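Local structure of molybdopterin adenylyltransferase (Pyrococcus furiosus, 4LHB) at residues 56-61 / 168-173; 60-65 / 176-181. The protein catalyses the ATP-dependent adenylylation of molybdopterin, a step in the biosynthesis of the molybdenum cofactor, and assembles as a homohexamer. All coordinates share one frame; numbering follows the deposited sequence.

In the fold
Both contacts set the chain around residues 56-65 against helix 163-184, and their centres lie about 9 Å apart. Contact 1 joins the C-terminal part of helix 51-60 to the middle of helix 163-184; contact 2 follows where the chain turns from that helix into strand 64-71 and meets a later part of the long helix. Ser60 and Lys61 belong to both, and the two also touch directly, Ile56 CG2 lying 3.5 Å from His65 CD2. Contact 1 is buried, its centre about 10 Å from the centre of the chain, and contact 2, at about 13 Å, is partly exposed. In each, the segment on helix 163-184 (168-173, 176-181) also reaches a second subunit of the hexamer.

Contact 1. Residues 56-61 / 168-173; sequences IEELSK and TGLEII
Leu170 reaches from helix 163-184 to helix 51-60 with both of its methyls. Its CB points at the partner helix, and CG stands anti to the carbonyl carbon (chi1 -77°), which carries the fork outward. From there CD1 lies against the aliphatic stem of Glu58, 4.0 Å from Glu58 CG, while CD2 meets Leu59 CD1 at 3.6 Å. Leu54 and Ile55, one turn back on helix 51-60, also touch this leucine. Further along, Ile173 CG2 approaches Leu59 CD2 more loosely, at 4.4 Å; Leu59 also touches Phe33 of strand 32-38. The short helical segments run nearly parallel, at 14°, with axes 10.7 Å apart. The Glu58 chain is bent about CB-CG (chi2 -76°), and its OE1 forms salt bridges with Lys174 of helix 163-184 and with Lys61, whose NZ lies 3.3 Å from Glu58 OE1 and above the carboxylate plane. An alanine here would keep CB but lose CG and the carboxylate, which is likely to thin the packing at Leu170 CD1 and leave Lys61 and Lys174 without their shared partner. The two helices, which cover one face of the mixed beta sheet, thus meet through hydrocarbon inside and through a charged link at the partly exposed border.

Contact 2. Residues 60-65 / 176-181; sequences SKLGEH and EVFHIL
Leu62, in the turn between helix 51-60 and strand 64-71, directs its side chain at Val177 and Phe178 of helix 163-184. On the inner side Leu62 CD2 comes within 4.4 Å of Val177 CG1. Little of the valine is covered by this leucine, but other parts of the chain enclose it: Val177 also packs on Phe31 and on Val92 of strand 92-96, and Phe31 touches Leu62 and Leu181 as well. The turn thus meets helix 163-184 at the edge of the place where that helix packs on the sheet, through Val177 and Leu181 on Val92. In the alpha/beta fold of the MoaB/Mog family this helix lies over the parallel part of a mixed sheet, of which strand 64-71 forms one border within the chain. The outer side is the more open, although the approach is no longer there: Phe178 CE2 lies 4.1 Å from Leu62 CG, the ring meeting the leucine's branch point obliquely. With its CG anti to the carbonyl carbon (chi1 -71°), Phe178 carries the ring back to the turn although its CB does not point there. Both Leu62 and Phe178 remain partly exposed, and no hydrogen bond joins the two segments. Leu62 O accepts a hydrogen bond from Thr30 OG1.

Contact 1. Residues 56-61 / 168-173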
loop_
_atom_site.group_PDB
_atom_site.type_symbol
_atom_site.label_atom_id
_atom_site.label_comp_id
_atom_site.label_asym_id
_atom_site.label_seq_id
_atom_site.Cartn_x
_atom_site.Cartn_y
_atom_site.Cartn_z
ATOM N N ILE C 56 26.408 -21.447 0.893
ATOM C CA ILE C 56 27.233 -21.637 -0.297
ATOM C C ILE C 56 27.552 -23.128 -0.501
ATOM O O ILE C 56 27.575 -23.611 -1.612
ATOM C CB ILE C 56 28.555 -20.839 -0.220
ATOM C CG1 ILE C 56 28.283 -19.337 -0.237
ATOM C CG2 ILE C 56 29.509 -21.160 -1.384
ATOM C CD1 ILE C 56 29.449 -18.556 0.322
ATOM N N GLU C 57 27.805 -23.839 0.579
ATOM C CA GLU C 57 28.122 -25.247 0.498
ATOM C C GLU C 57 26.927 -25.971 -0.056
ATOM O O GLU C 57 27.039 -26.654 -1.065
ATOM C CB GLU C 57 28.456 -25.798 1.876
ATOM C CG GLU C 57 29.244 -27.096 1.892
ATOM C CD GLU C 57 29.582 -27.527 3.317
ATOM O OE1 GLU C 57 30.772 -27.781 3.607
ATOM O OE2 GLU C 57 28.658 -27.584 4.165
ATOM N N GLU C 58 25.775 -25.789 0.590
ATOM C CA GLU C 58 24.583 -26.537 0.248
ATOM C C GLU C 58 24.069 -26.279 -1.143
ATOM O O GLU C 58 23.641 -27.209 -1.847
ATOM C CB GLU C 58 23.491 -26.243 1.229
ATOM C CG GLU C 58 23.789 -26.840 2.591
ATOM C CD GLU C 58 23.572 -28.348 2.660
ATOM O OE1 GLU C 58 22.984 -28.953 1.731
ATOM O OE2 GLU C 58 23.974 -28.920 3.681
ATOM N N LEU C 59 24.118 -25.025 -1.553
ATOM C CA LEU C 59 23.517 -24.657 -2.814
ATOM C C LEU C 59 24.477 -24.923 -3.908
ATOM O O LEU C 59 24.058 -25.087 -5.052
ATOM C CB LEU C 59 23.076 -23.176 -2.841
ATOM C CG LEU C 59 21.569 -23.017 -2.761
ATOM C CD1 LEU C 59 21.036 -23.982 -1.712
ATOM C CD2 LEU C 59 21.199 -21.580 -2.460
ATOM N N SER C 60 25.766 -24.922 -3.583
ATOM C CA SER C 60 26.790 -25.270 -4.578
ATOM C C SER C 60 26.595 -26.708 -5.111
ATOM O O SER C 60 27.076 -27.033 -6.183
ATOM C CB SER C 60 28.202 -25.152 -3.989
ATOM O OG SER C 60 28.754 -23.869 -4.162
ATOM N N LYS C 61 25.914 -27.558 -4.352
ATOM C CA LYS C 61 25.533 -28.893 -4.810
ATOM C C LYS C 61 24.534 -28.910 -5.935
ATOM O O LYS C 61 24.471 -29.913 -6.646
ATOM C CB LYS C 61 24.959 -29.719 -3.667
ATOM C CG LYS C 61 25.937 -29.908 -2.503
ATOM C CD LYS C 61 25.217 -30.407 -1.245
ATOM C CE LYS C 61 26.196 -30.628 -0.091
ATOM N NZ LYS C 61 25.397 -31.085 1.090
ATOM N N THR C 168 16.942 -24.859 8.180
ATOM C CA THR C 168 15.541 -25.106 7.858
ATOM C C THR C 168 15.182 -24.433 6.536
ATOM O O THR C 168 14.495 -25.023 5.709
ATOM C CB THR C 168 14.598 -24.604 8.951
ATOM O OG1 THR C 168 15.210 -24.772 10.240
ATOM C CG2 THR C 168 13.298 -25.376 8.941
ATOM N N GLY C 169 15.671 -23.214 6.301
ATOM C CA GLY C 169 15.440 -22.546 5.003
ATOM C C GLY C 169 16.049 -23.262 3.795
ATOM O O GLY C 169 15.448 -23.365 2.689
ATOM N N LEU C 170 17.252 -23.763 4.018
ATOM C CA LEU C 170 17.944 -24.543 3.001
ATOM C C LEU C 170 17.201 -25.838 2.647
ATOM O O LEU C 170 17.142 -26.239 1.489
ATOM C CB LEU C 170 19.372 -24.821 3.443
ATOM C CG LEU C 170 20.293 -23.613 3.288
ATOM C CD1 LEU C 170 21.605 -23.820 4.048
ATOM C CD2 LEU C 170 20.512 -23.256 1.826
ATOM N N GLU C 171 16.606 -26.493 3.611
ATOM C CA GLU C 171 15.824 -27.655 3.255
ATOM C C GLU C 171 14.797 -27.248 2.158
ATOM O O GLU C 171 14.604 -27.947 1.150
ATOM C CB GLU C 171 15.099 -28.189 4.488
ATOM C CG GLU C 171 15.665 -29.435 5.170
ATOM C CD GLU C 171 14.551 -30.196 5.928
ATOM O OE1 GLU C 171 13.501 -30.531 5.302
ATOM O OE2 GLU C 171 14.710 -30.454 7.153
ATOM N N ILE C 172 14.173 -26.079 2.349
ATOM C CA ILE C 172 13.045 -25.665 1.505
ATOM C C ILE C 172 13.510 -25.195 0.145
ATOM O O ILE C 172 12.918 -25.537 -0.881
ATOM C CB ILE C 172 12.119 -24.649 2.231
ATOM C CG1 ILE C 172 11.603 -25.255 3.541
ATOM C CG2 ILE C 172 10.926 -24.269 1.376
ATOM C CD1 ILE C 172 11.028 -24.234 4.491
ATOM N N ILE C 173 14.591 -24.442 0.119
ATOM C CA ILE C 173 15.145 -23.965 -1.149
ATOM C C ILE C 173 15.618 -25.132 -2.020
ATOM O O ILE C 173 15.253 -25.198 -3.192
ATOM C CB ILE C 173 16.284 -22.948 -0.910
ATOM C CG1 ILE C 173 15.741 -21.737 -0.135
ATOM C CG2 ILE C 173 16.924 -22.476 -2.223
ATOM C CD1 ILE C 173 16.782 -21.027 0.694
#

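Contact 2. Residues 60-65 / 176-181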
loop_
_atom_site.group_PDB
_atom_site.type_symbol
_atom_site.label_atom_id
_atom_site.label_comp_id
_atom_site.label_asym_id
_atom_site.label_seq_id
_atom_site.Cartn_x
_atom_site.Cartn_y
_atom_site.Cartn_z
ATOM N N SER C 60 25.766 -24.922 -3.583
ATOM C CA SER C 60 26.790 -25.270 -4.578
ATOM C C SER C 60 26.595 -26.708 -5.111
ATOM O O SER C 60 27.076 -27.033 -6.183
ATOM C CB SER C 60 28.202 -25.152 -3.989
ATOM O OG SER C 60 28.754 -23.869 -4.162
ATOM N N LYS C 61 25.914 -27.558 -4.352
ATOM C CA LYS C 61 25.533 -28.893 -4.810
ATOM C C LYS C 61 24.534 -28.910 -5.935
ATOM O O LYS C 61 24.471 -29.913 -6.646
ATOM C CB LYS C 61 24.959 -29.719 -3.667
ATOM C CG LYS C 61 25.937 -29.908 -2.503
ATOM C CD LYS C 61 25.217 -30.407 -1.245
ATOM C CE LYS C 61 26.196 -30.628 -0.091
ATOM N NZ LYS C 61 25.397 -31.085 1.090
ATOM N N LEU C 62 23.777 -27.813 -6.105
ATOM C CA LEU C 62 22.690 -27.666 -7.109
ATOM C C LEU C 62 22.950 -26.563 -8.219
ATOM O O LEU C 62 22.621 -26.750 -9.406
ATOM C CB LEU C 62 21.386 -27.401 -6.348
ATOM C CG LEU C 62 20.276 -28.425 -5.997
ATOM C CD1 LEU C 62 20.753 -29.858 -5.985
ATOM C CD2 LEU C 62 19.521 -28.095 -4.704
ATOM N N GLY C 63 23.551 -25.424 -7.875
ATOM C CA GLY C 63 23.813 -24.356 -8.880
ATOM C C GLY C 63 25.219 -23.797 -8.790
ATOM O O GLY C 63 25.922 -24.123 -7.897
ATOM N N GLU C 64 25.612 -22.936 -9.706
ATOM C CA GLU C 64 26.949 -22.393 -9.758
ATOM C C GLU C 64 27.011 -21.118 -8.856
ATOM O O GLU C 64 26.272 -20.146 -9.061
ATOM C CB GLU C 64 27.268 -22.075 -11.236
ATOM C CG GLU C 64 28.507 -21.182 -11.481
ATOM C CD GLU C 64 28.686 -20.707 -12.950
ATOM O OE1 GLU C 64 27.751 -20.845 -13.796
ATOM O OE2 GLU C 64 29.783 -20.174 -13.269
ATOM N N HIS C 65 27.869 -21.118 -7.853
ATOM C CA HIS C 65 28.023 -19.965 -6.940
ATOM C C HIS C 65 28.698 -18.873 -7.646
ATOM O O HIS C 65 29.804 -19.076 -8.068
ATOM C CB HIS C 65 28.891 -20.389 -5.780
ATOM C CG HIS C 65 29.253 -19.282 -4.819
ATOM N ND1 HIS C 65 28.407 -18.262 -4.513
ATOM C CD2 HIS C 65 30.387 -19.094 -4.046
ATOM C CE1 HIS C 65 28.988 -17.475 -3.602
ATOM N NE2 HIS C 65 30.194 -17.985 -3.320
ATOM N N GLU C 176 12.703 -26.744 -3.555
ATOM C CA GLU C 176 11.821 -26.028 -4.491
ATOM C C GLU C 176 12.460 -25.110 -5.483
ATOM O O GLU C 176 11.765 -24.580 -6.376
ATOM C CB GLU C 176 10.742 -25.281 -3.748
ATOM C CG GLU C 176 9.995 -26.153 -2.756
ATOM C CD GLU C 176 9.292 -27.310 -3.439
ATOM O OE1 GLU C 176 9.163 -28.375 -2.827
ATOM O OE2 GLU C 176 8.848 -27.136 -4.586
ATOM N N VAL C 177 13.763 -24.913 -5.380
ATOM C CA VAL C 177 14.402 -23.917 -6.252
ATOM C C VAL C 177 14.073 -24.114 -7.725
ATOM O O VAL C 177 13.734 -23.142 -8.428
ATOM C CB VAL C 177 15.916 -23.781 -6.023
ATOM C CG1 VAL C 177 16.644 -25.101 -6.282
ATOM C CG2 VAL C 177 16.450 -22.648 -6.895
ATOM N N PHE C 178 14.072 -25.363 -8.193
ATOM C CA PHE C 178 13.778 -25.627 -9.634
ATOM C C PHE C 178 12.303 -25.501 -9.947
ATOM O O PHE C 178 11.946 -24.955 -10.986
ATOM C CB PHE C 178 14.271 -26.999 -10.046
ATOM C CG PHE C 178 15.742 -27.103 -10.117
ATOM C CD1 PHE C 178 16.437 -26.521 -11.165
ATOM C CD2 PHE C 178 16.437 -27.780 -9.143
ATOM C CE1 PHE C 178 17.835 -26.607 -11.245
ATOM C CE2 PHE C 178 17.817 -27.883 -9.209
ATOM C CZ PHE C 178 18.532 -27.305 -10.265
ATOM N N HIS C 179 11.435 -25.979 -9.065
ATOM C CA HIS C 179 9.989 -25.706 -9.290
ATOM C C HIS C 179 9.764 -24.196 -9.472
ATOM O O HIS C 179 9.096 -23.705 -10.428
ATOM C CB HIS C 179 9.115 -26.183 -8.142
ATOM C CG HIS C 179 9.087 -27.672 -7.934
ATOM N ND1 HIS C 179 9.557 -28.562 -8.834
ATOM C CD2 HIS C 179 8.570 -28.425 -6.881
ATOM C CE1 HIS C 179 9.357 -29.807 -8.364
ATOM N NE2 HIS C 179 8.771 -29.720 -7.171
ATOM N N ILE C 180 10.378 -23.435 -8.570
ATOM C CA ILE C 180 10.155 -21.991 -8.535
ATOM C C ILE C 180 10.703 -21.404 -9.818
ATOM O O ILE C 180 10.016 -20.639 -10.511
ATOM C CB ILE C 180 10.765 -21.299 -7.289
ATOM C CG1 ILE C 180 10.086 -21.788 -6.013
ATOM C CG2 ILE C 180 10.519 -19.841 -7.418
ATOM C CD1 ILE C 180 10.839 -21.652 -4.721
ATOM N N LEU C 181 11.925 -21.768 -10.176
ATOM C CA LEU C 181 12.512 -21.092 -11.340
ATOM C C LEU C 181 11.696 -21.370 -12.575
ATOM O O LEU C 181 11.555 -20.509 -13.440
ATOM C CB LEU C 181 13.952 -21.505 -11.556
ATOM C CG LEU C 181 14.949 -20.855 -10.588
ATOM C CD1 LEU C 181 16.232 -21.703 -10.596
ATOM C CD2 LEU C 181 15.151 -19.393 -11.007
#